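PDB 3A79: toll-like receptor 6, Variable lymphocyte receptor B from Mus musculus, which probably pairs with Toll-like receptor 2 at the cell surface to recognise diacylated bacterial lipopeptides, here as the extracellular part fused to a hagfish lymphocyte receptor fragment. Local coordinates for residues I88-F96 with L112-M120; Y181-L191 with F209-V217. All coordinates share one frame; numbering follows the deposited sequence.

Contact 1 of 2, residues I88-F96 with L112-M120; sequences IRSLDFHVF and LQNISCCPM. With NAG (2-acetamido-2-deoxy-beta-D-glucopyranose), chain L.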
# COMPACT_ATOMS: atom_id res chain seq x y z
N ILE B 88 19.28 46.08 7.62
CA ILE B 88 20.44 46.95 7.48
C ILE B 88 20.62 47.43 6.04
O ILE B 88 20.60 46.63 5.10
CB ILE B 88 21.72 46.22 7.90
CG1 ILE B 88 21.55 45.62 9.29
CG2 ILE B 88 22.91 47.15 7.86
CD1 ILE B 88 22.69 44.73 9.69
N ARG B 89 20.81 48.74 5.88
CA ARG B 89 20.96 49.33 4.55
C ARG B 89 22.42 49.56 4.18
O ARG B 89 22.85 49.20 3.09
CB ARG B 89 20.14 50.62 4.41
CG ARG B 89 18.67 50.34 4.19
CD ARG B 89 17.82 51.59 4.06
NE ARG B 89 16.41 51.24 3.95
CZ ARG B 89 15.51 51.43 4.92
NH1 ARG B 89 15.87 52.00 6.06
NH2 ARG B 89 14.25 51.06 4.73
N SER B 90 23.17 50.15 5.09
CA SER B 90 24.60 50.30 4.90
C SER B 90 25.37 49.42 5.89
O SER B 90 24.89 49.14 6.99
CB SER B 90 24.99 51.76 5.08
OG SER B 90 26.23 52.02 4.45
N LEU B 91 26.56 48.99 5.49
CA LEU B 91 27.42 48.23 6.40
C LEU B 91 28.85 48.75 6.33
O LEU B 91 29.53 48.57 5.32
CB LEU B 91 27.39 46.74 6.06
CG LEU B 91 27.62 45.81 7.25
CD1 LEU B 91 28.35 44.55 6.82
CD2 LEU B 91 28.40 46.53 8.35
N ASP B 92 29.31 49.37 7.41
CA ASP B 92 30.67 49.88 7.49
C ASP B 92 31.59 48.84 8.15
O ASP B 92 31.48 48.60 9.35
CB ASP B 92 30.67 51.20 8.25
CG ASP B 92 32.04 51.89 8.24
OD1 ASP B 92 33.04 51.27 7.84
OD2 ASP B 92 32.10 53.08 8.65
N PHE B 93 32.48 48.23 7.38
CA PHE B 93 33.38 47.19 7.90
C PHE B 93 34.38 47.67 8.95
O PHE B 93 35.11 46.86 9.50
CB PHE B 93 34.15 46.50 6.78
CG PHE B 93 33.33 45.52 6.00
CD1 PHE B 93 33.20 45.64 4.63
CD2 PHE B 93 32.70 44.47 6.63
CE1 PHE B 93 32.45 44.74 3.90
CE2 PHE B 93 31.94 43.57 5.91
CZ PHE B 93 31.81 43.70 4.54
N HIS B 94 34.44 48.97 9.20
CA HIS B 94 35.34 49.48 10.24
C HIS B 94 34.65 49.30 11.59
O HIS B 94 35.29 49.16 12.64
CB HIS B 94 35.71 50.94 9.98
CG HIS B 94 36.72 51.48 10.94
ND1 HIS B 94 38.06 51.13 10.89
CD2 HIS B 94 36.60 52.35 11.98
CE1 HIS B 94 38.71 51.76 11.85
NE2 HIS B 94 37.85 52.50 12.53
N VAL B 95 33.33 49.31 11.54
CA VAL B 95 32.50 49.02 12.69
C VAL B 95 33.01 47.83 13.52
O VAL B 95 32.91 47.83 14.75
CB VAL B 95 31.05 48.81 12.22
CG1 VAL B 95 30.40 47.62 12.91
CG2 VAL B 95 30.24 50.11 12.35
N PHE B 96 33.59 46.83 12.85
CA PHE B 96 34.14 45.65 13.53
C PHE B 96 35.57 45.83 14.04
O PHE B 96 36.30 44.85 14.24
CB PHE B 96 34.12 44.43 12.60
CG PHE B 96 32.76 44.09 12.06
CD1 PHE B 96 32.46 44.29 10.73
CD2 PHE B 96 31.80 43.56 12.89
CE1 PHE B 96 31.22 43.97 10.23
CE2 PHE B 96 30.54 43.25 12.40
CZ PHE B 96 30.25 43.45 11.06
N LEU B 112 21.02 45.71 2.13
CA LEU B 112 22.30 46.34 1.84
C LEU B 112 22.37 46.91 0.43
O LEU B 112 21.78 46.37 -0.51
CB LEU B 112 23.42 45.32 2.05
CG LEU B 112 23.71 44.91 3.49
CD1 LEU B 112 24.82 43.87 3.54
CD2 LEU B 112 24.07 46.14 4.30
N GLN B 113 23.10 48.01 0.28
CA GLN B 113 23.32 48.64 -1.01
C GLN B 113 24.68 49.35 -1.06
O GLN B 113 25.25 49.53 -2.13
CB GLN B 113 22.19 49.62 -1.33
CG GLN B 113 22.07 50.78 -0.37
CD GLN B 113 20.83 51.62 -0.59
OE1 GLN B 113 19.89 51.20 -1.28
NE2 GLN B 113 20.81 52.83 -0.01
N ASN B 114 25.19 49.74 0.11
CA ASN B 114 26.53 50.31 0.23
C ASN B 114 27.34 49.47 1.23
O ASN B 114 26.77 48.83 2.11
CB ASN B 114 26.45 51.79 0.65
CG ASN B 114 27.76 52.59 0.38
OD1 ASN B 114 28.65 52.14 -0.34
ND2 ASN B 114 27.85 53.79 0.96
N ILE B 115 28.67 49.48 1.09
CA ILE B 115 29.55 48.61 1.88
C ILE B 115 31.00 49.13 1.91
O ILE B 115 31.58 49.45 0.87
CB ILE B 115 29.52 47.17 1.30
CG1 ILE B 115 28.43 46.33 1.95
CG2 ILE B 115 30.82 46.44 1.53
CD1 ILE B 115 28.68 44.87 1.75
N SER B 116 31.60 49.22 3.09
CA SER B 116 33.02 49.56 3.18
C SER B 116 33.80 48.64 2.24
O SER B 116 33.45 47.47 2.10
CB SER B 116 33.55 49.42 4.61
OG SER B 116 34.98 49.45 4.65
N CYS B 117 34.83 49.16 1.60
CA CYS B 117 35.57 48.37 0.62
C CYS B 117 36.52 47.35 1.25
O CYS B 117 36.93 46.39 0.60
CB CYS B 117 36.32 49.28 -0.37
SG CYS B 117 35.43 49.66 -1.93
N CYS B 118 36.86 47.54 2.53
CA CYS B 118 37.80 46.63 3.17
C CYS B 118 37.24 45.82 4.34
O CYS B 118 37.27 46.27 5.49
CB CYS B 118 39.06 47.37 3.60
SG CYS B 118 40.47 46.28 3.78
N PRO B 119 36.74 44.60 4.04
CA PRO B 119 36.29 43.60 5.00
C PRO B 119 37.43 43.10 5.86
O PRO B 119 38.57 43.04 5.40
CB PRO B 119 35.80 42.45 4.10
CG PRO B 119 35.46 43.09 2.84
CD PRO B 119 36.49 44.17 2.66
N MET B 120 37.12 42.72 7.10
CA MET B 120 38.13 42.26 8.04
C MET B 120 38.88 41.02 7.54
O MET B 120 38.29 40.06 7.04
CB MET B 120 37.51 42.01 9.43
CG MET B 120 36.18 41.26 9.40
SD MET B 120 34.73 42.28 9.74
CE MET B 120 35.45 43.89 9.50
C1 NAG L . 45.15 43.13 5.58
C2 NAG L . 44.86 44.34 6.49
C3 NAG L . 45.93 44.62 7.58
C4 NAG L . 46.18 43.32 8.35
C5 NAG L . 46.47 42.15 7.41
C6 NAG L . 46.47 40.87 8.23
C7 NAG L . 43.36 46.06 5.73
C8 NAG L . 43.25 47.54 5.49
N2 NAG L . 44.58 45.51 5.69
O3 NAG L . 45.57 45.69 8.48
O4 NAG L . 47.26 43.44 9.28
O5 NAG L . 45.55 41.99 6.33
O6 NAG L . 46.48 39.76 7.35
O7 NAG L . 42.35 45.38 5.96
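Phe93 drives its ring into the bend that follows strand 114-115, and here the two segments pack most closely. CG stands anti to the carbonyl carbon (chi1 -76°), which swings the ring across to Pro119, whose CA lies over one face, 3.9 Å from the ring centroid, in a CH-pi contact. The proline ring adds its CG against Phe93 CE1. Ser116 O sits at the ring's edge, in its plane, while Ile115 CG2 comes in obliquely beside CE1. Met120, bent at chi2 and chi3, crosses both phenylalanines at about a right angle: SD is 4.0 Å from the centroid of the Phe96 ring, an oblique Met-aromatic contact, and CE lies 4.0 Å from Phe93 CB. Leu105 of strand 104-106 touches both rings. The segments are successive turns of a leucine-rich repeat solenoid, in the Toll-like receptor part of the fusion, so equivalent residues stack. Ile88 and Leu112 lie side by side, CG2 to CD2 3.9 Å, and the same CD2 is 3.8 Å from Leu91 CB. Strands 90-91 and 114-115 pair in parallel, with Leu91 and Ile115 on the inner face. Ser116 N gives a straight bond to Leu91 O (3.1 Å, 164°), Gln113 N bonds to Arg89 O at 3.1 Å, and Leu91 N reaches Asn114 O only weakly. The solvent side is looser: on the opposite face Ser90 OG merely touches Asn114 CB, short polar side chains suited to water. The Arg89 side chain leads away, so only its backbone takes part. Asp92 is exposed, its OD1 just touching Ser116 CB while accepting from His94 N, above the carboxylate plane, in an Asx turn.

Contact 2 of 2, residues Y181-L191 with F209-V217; sequences YHIKGGETESL and FSVQVNMSV. With NAG (2-acetamido-2-deoxy-beta-D-glucopyranose), chain M.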
# COMPACT_ATOMS: atom_id res chain seq x y z
N TYR B 181 17.85 40.57 -10.56
CA TYR B 181 18.28 40.71 -11.95
C TYR B 181 17.18 40.70 -13.01
O TYR B 181 16.35 39.80 -13.05
CB TYR B 181 19.31 39.62 -12.28
CG TYR B 181 19.53 39.39 -13.76
CD1 TYR B 181 20.66 39.89 -14.40
CD2 TYR B 181 18.61 38.67 -14.52
CE1 TYR B 181 20.87 39.68 -15.75
CE2 TYR B 181 18.81 38.46 -15.88
CZ TYR B 181 19.95 38.96 -16.48
OH TYR B 181 20.16 38.76 -17.83
N HIS B 182 17.19 41.71 -13.87
CA HIS B 182 16.28 41.78 -15.00
C HIS B 182 17.15 41.84 -16.25
O HIS B 182 18.32 42.18 -16.16
CB HIS B 182 15.38 43.02 -14.88
CG HIS B 182 14.73 43.16 -13.53
ND1 HIS B 182 13.62 42.43 -13.16
CD2 HIS B 182 15.05 43.94 -12.47
CE1 HIS B 182 13.28 42.75 -11.92
NE2 HIS B 182 14.13 43.66 -11.48
N ILE B 183 16.58 41.45 -17.40
CA ILE B 183 17.28 41.52 -18.69
C ILE B 183 17.46 42.97 -19.08
O ILE B 183 16.64 43.81 -18.72
CB ILE B 183 16.46 40.84 -19.81
CG1 ILE B 183 16.57 39.32 -19.74
CG2 ILE B 183 16.95 41.30 -21.16
CD1 ILE B 183 17.95 38.81 -20.08
N LYS B 184 18.52 43.27 -19.83
CA LYS B 184 18.71 44.64 -20.33
C LYS B 184 18.88 44.75 -21.85
O LYS B 184 18.30 43.97 -22.61
CB LYS B 184 19.84 45.35 -19.58
CG LYS B 184 19.37 46.11 -18.34
CD LYS B 184 18.25 47.11 -18.66
CE LYS B 184 18.69 48.20 -19.66
NZ LYS B 184 17.59 49.17 -19.98
N GLY B 185 19.66 45.74 -22.28
CA GLY B 185 19.76 46.10 -23.68
C GLY B 185 20.43 45.10 -24.61
O GLY B 185 21.12 45.49 -25.55
N GLY B 186 20.22 43.81 -24.36
CA GLY B 186 20.71 42.76 -25.24
C GLY B 186 22.22 42.59 -25.25
O GLY B 186 22.72 41.51 -25.56
N GLU B 187 22.94 43.66 -24.91
CA GLU B 187 24.41 43.64 -24.88
C GLU B 187 24.91 42.70 -23.78
O GLU B 187 25.43 43.15 -22.76
CB GLU B 187 24.93 45.05 -24.62
CG GLU B 187 24.20 46.13 -25.41
CD GLU B 187 24.45 47.52 -24.87
OE1 GLU B 187 24.84 47.63 -23.69
OE2 GLU B 187 24.24 48.50 -25.62
N THR B 188 24.75 41.40 -24.03
CA THR B 188 24.96 40.36 -23.02
C THR B 188 26.01 40.67 -21.94
O THR B 188 27.15 41.03 -22.23
CB THR B 188 25.21 38.97 -23.67
OG1 THR B 188 23.96 38.26 -23.77
CG2 THR B 188 26.19 38.14 -22.84
N GLU B 189 25.57 40.54 -20.70
CA GLU B 189 26.44 40.72 -19.55
C GLU B 189 27.34 39.48 -19.42
O GLU B 189 26.93 38.36 -19.74
CB GLU B 189 25.59 40.97 -18.29
CG GLU B 189 24.40 41.93 -18.53
CD GLU B 189 23.53 42.22 -17.28
OE1 GLU B 189 24.05 42.16 -16.14
OE2 GLU B 189 22.32 42.52 -17.44
N SER B 190 28.57 39.67 -18.98
CA SER B 190 29.46 38.55 -18.76
C SER B 190 29.80 38.52 -17.29
O SER B 190 29.49 39.46 -16.56
CB SER B 190 30.75 38.68 -19.58
OG SER B 190 30.48 39.04 -20.93
N LEU B 191 30.45 37.45 -16.85
CA LEU B 191 30.94 37.39 -15.49
C LEU B 191 31.86 36.20 -15.32
O LEU B 191 31.46 35.05 -15.49
CB LEU B 191 29.79 37.31 -14.50
CG LEU B 191 30.28 37.28 -13.06
CD1 LEU B 191 30.92 38.63 -12.75
CD2 LEU B 191 29.14 36.92 -12.10
N PHE B 209 12.61 31.50 -15.99
CA PHE B 209 14.05 31.71 -15.89
C PHE B 209 14.49 32.54 -17.06
O PHE B 209 14.26 32.17 -18.22
CB PHE B 209 14.77 30.36 -15.91
CG PHE B 209 16.25 30.47 -16.16
CD1 PHE B 209 17.14 30.55 -15.10
CD2 PHE B 209 16.75 30.48 -17.45
CE1 PHE B 209 18.51 30.65 -15.32
CE2 PHE B 209 18.11 30.58 -17.68
CZ PHE B 209 18.99 30.66 -16.61
N SER B 210 15.12 33.68 -16.80
CA SER B 210 15.47 34.57 -17.90
C SER B 210 16.84 35.20 -17.76
O SER B 210 16.99 36.40 -17.88
CB SER B 210 14.40 35.66 -18.07
OG SER B 210 14.54 36.67 -17.09
N VAL B 211 17.85 34.38 -17.50
CA VAL B 211 19.19 34.94 -17.39
C VAL B 211 19.99 34.81 -18.69
O VAL B 211 20.10 33.73 -19.28
CB VAL B 211 19.96 34.34 -16.21
CG1 VAL B 211 21.32 34.97 -16.11
CG2 VAL B 211 19.20 34.58 -14.96
N GLN B 212 20.55 35.94 -19.12
CA GLN B 212 21.35 36.02 -20.33
C GLN B 212 22.83 36.33 -20.05
O GLN B 212 23.60 36.53 -20.97
CB GLN B 212 20.78 37.07 -21.28
CG GLN B 212 19.64 36.59 -22.17
CD GLN B 212 19.05 37.70 -23.02
OE1 GLN B 212 17.83 37.87 -23.08
NE2 GLN B 212 19.91 38.48 -23.68
N VAL B 213 23.21 36.39 -18.78
CA VAL B 213 24.60 36.59 -18.40
C VAL B 213 25.48 35.43 -18.86
O VAL B 213 25.17 34.26 -18.61
CB VAL B 213 24.74 36.74 -16.86
CG1 VAL B 213 26.17 36.52 -16.43
CG2 VAL B 213 24.23 38.09 -16.40
N ASN B 214 26.57 35.76 -19.54
CA ASN B 214 27.58 34.79 -19.96
C ASN B 214 28.52 34.49 -18.78
O ASN B 214 29.36 35.32 -18.43
CB ASN B 214 28.34 35.33 -21.18
CG ASN B 214 29.16 34.26 -21.91
OD1 ASN B 214 29.05 33.07 -21.63
ND2 ASN B 214 30.00 34.71 -22.86
N MET B 215 28.39 33.31 -18.17
CA MET B 215 29.19 32.98 -17.00
C MET B 215 30.30 31.98 -17.23
O MET B 215 30.05 30.79 -17.40
CB MET B 215 28.32 32.45 -15.87
CG MET B 215 27.36 33.46 -15.34
SD MET B 215 27.07 33.23 -13.59
CE MET B 215 25.94 34.59 -13.32
N SER B 216 31.54 32.45 -17.20
CA SER B 216 32.67 31.54 -17.28
C SER B 216 33.10 31.00 -15.92
O SER B 216 32.94 31.65 -14.89
CB SER B 216 33.84 32.22 -17.98
OG SER B 216 33.47 32.57 -19.30
N VAL B 217 33.63 29.78 -15.93
CA VAL B 217 34.29 29.22 -14.77
C VAL B 217 35.46 28.39 -15.25
O VAL B 217 35.37 27.76 -16.30
CB VAL B 217 33.35 28.33 -13.94
CG1 VAL B 217 34.11 27.65 -12.81
CG2 VAL B 217 32.21 29.14 -13.38
C1 NAG M . 31.12 33.81 -23.14
C2 NAG M . 31.37 33.75 -24.65
C3 NAG M . 32.57 32.85 -24.95
C4 NAG M . 33.80 33.40 -24.25
C5 NAG M . 33.59 33.64 -22.75
C6 NAG M . 34.73 34.55 -22.22
C7 NAG M . 28.93 33.38 -25.17
C8 NAG M . 28.23 34.69 -25.42
N2 NAG M . 30.23 33.33 -25.48
O3 NAG M . 32.80 32.78 -26.34
O4 NAG M . 34.87 32.51 -24.49
O5 NAG M . 32.31 34.22 -22.45
O6 NAG M . 34.90 34.61 -20.81
O7 NAG M . 28.31 32.41 -24.72
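Val213 stands at the apolar centre, where its branched side chain can offer one methyl to each neighbour: CG2 is 3.8 Å from Tyr181 CE1 and CG1 4.2 Å from Leu191 CB. On the other side of the tyrosine's CZ, CE2 meets Val211 CG2 at 4.0 Å, with Ser210 O at the edge, in the ring plane. Leu191 and Met215 run side by side, CD2 to CE 4.1 Å, and the long, flexible Met215 spans onward to Leu245 of helix 235-246. With CG anti to the backbone nitrogen (chi1 163°), Tyr181 carries its hydroxyl to Gln212 N, which donates a nearly straight bond of 3.1 Å. A phenylalanine here would keep the ring but would probably leave that N-H without its acceptor. Adjacent leucine-rich repeat turns of the Toll-like receptor part are again joined by a short parallel ladder: Asn214 N bonds to Glu189 O, Leu191 N to Asn214 O, and Ser216 N to Leu191 O. Beyond it, Ile183 CD1 lies across the Gln212 amide, and Thr188 OG1 donates weakly to Gln212 O. Glu189 turns its carboxylate to Phe158 N. At the outer rim Asn214 ND2 is covalently joined to a glycan sugar, whose O6 hydrogen-bonds Ser216 OG at 2.9 Å.

Overall arrangement
Contact 1 closes before contact 2 opens, and both join neighbouring turns of the leucine-rich repeat solenoid in the Toll-like receptor part. Their centres are 27 Å apart and their nearest atoms about 12 Å, with no touch between them. Each has its own small parallel pair, 90-91 with 114-115 and 190-196 with 214-220, separate from the long run of parallel strands to which 104-106 and 198-203 belong. Strands 125-127, 150-154 and 171-178 of that run come between the two contacts along the chain. Contact 2 carries a glycan on Asn214, and contact 1 has one beside Cys118, consistent with both facing solvent; no other protein chain of the assembly touches either one.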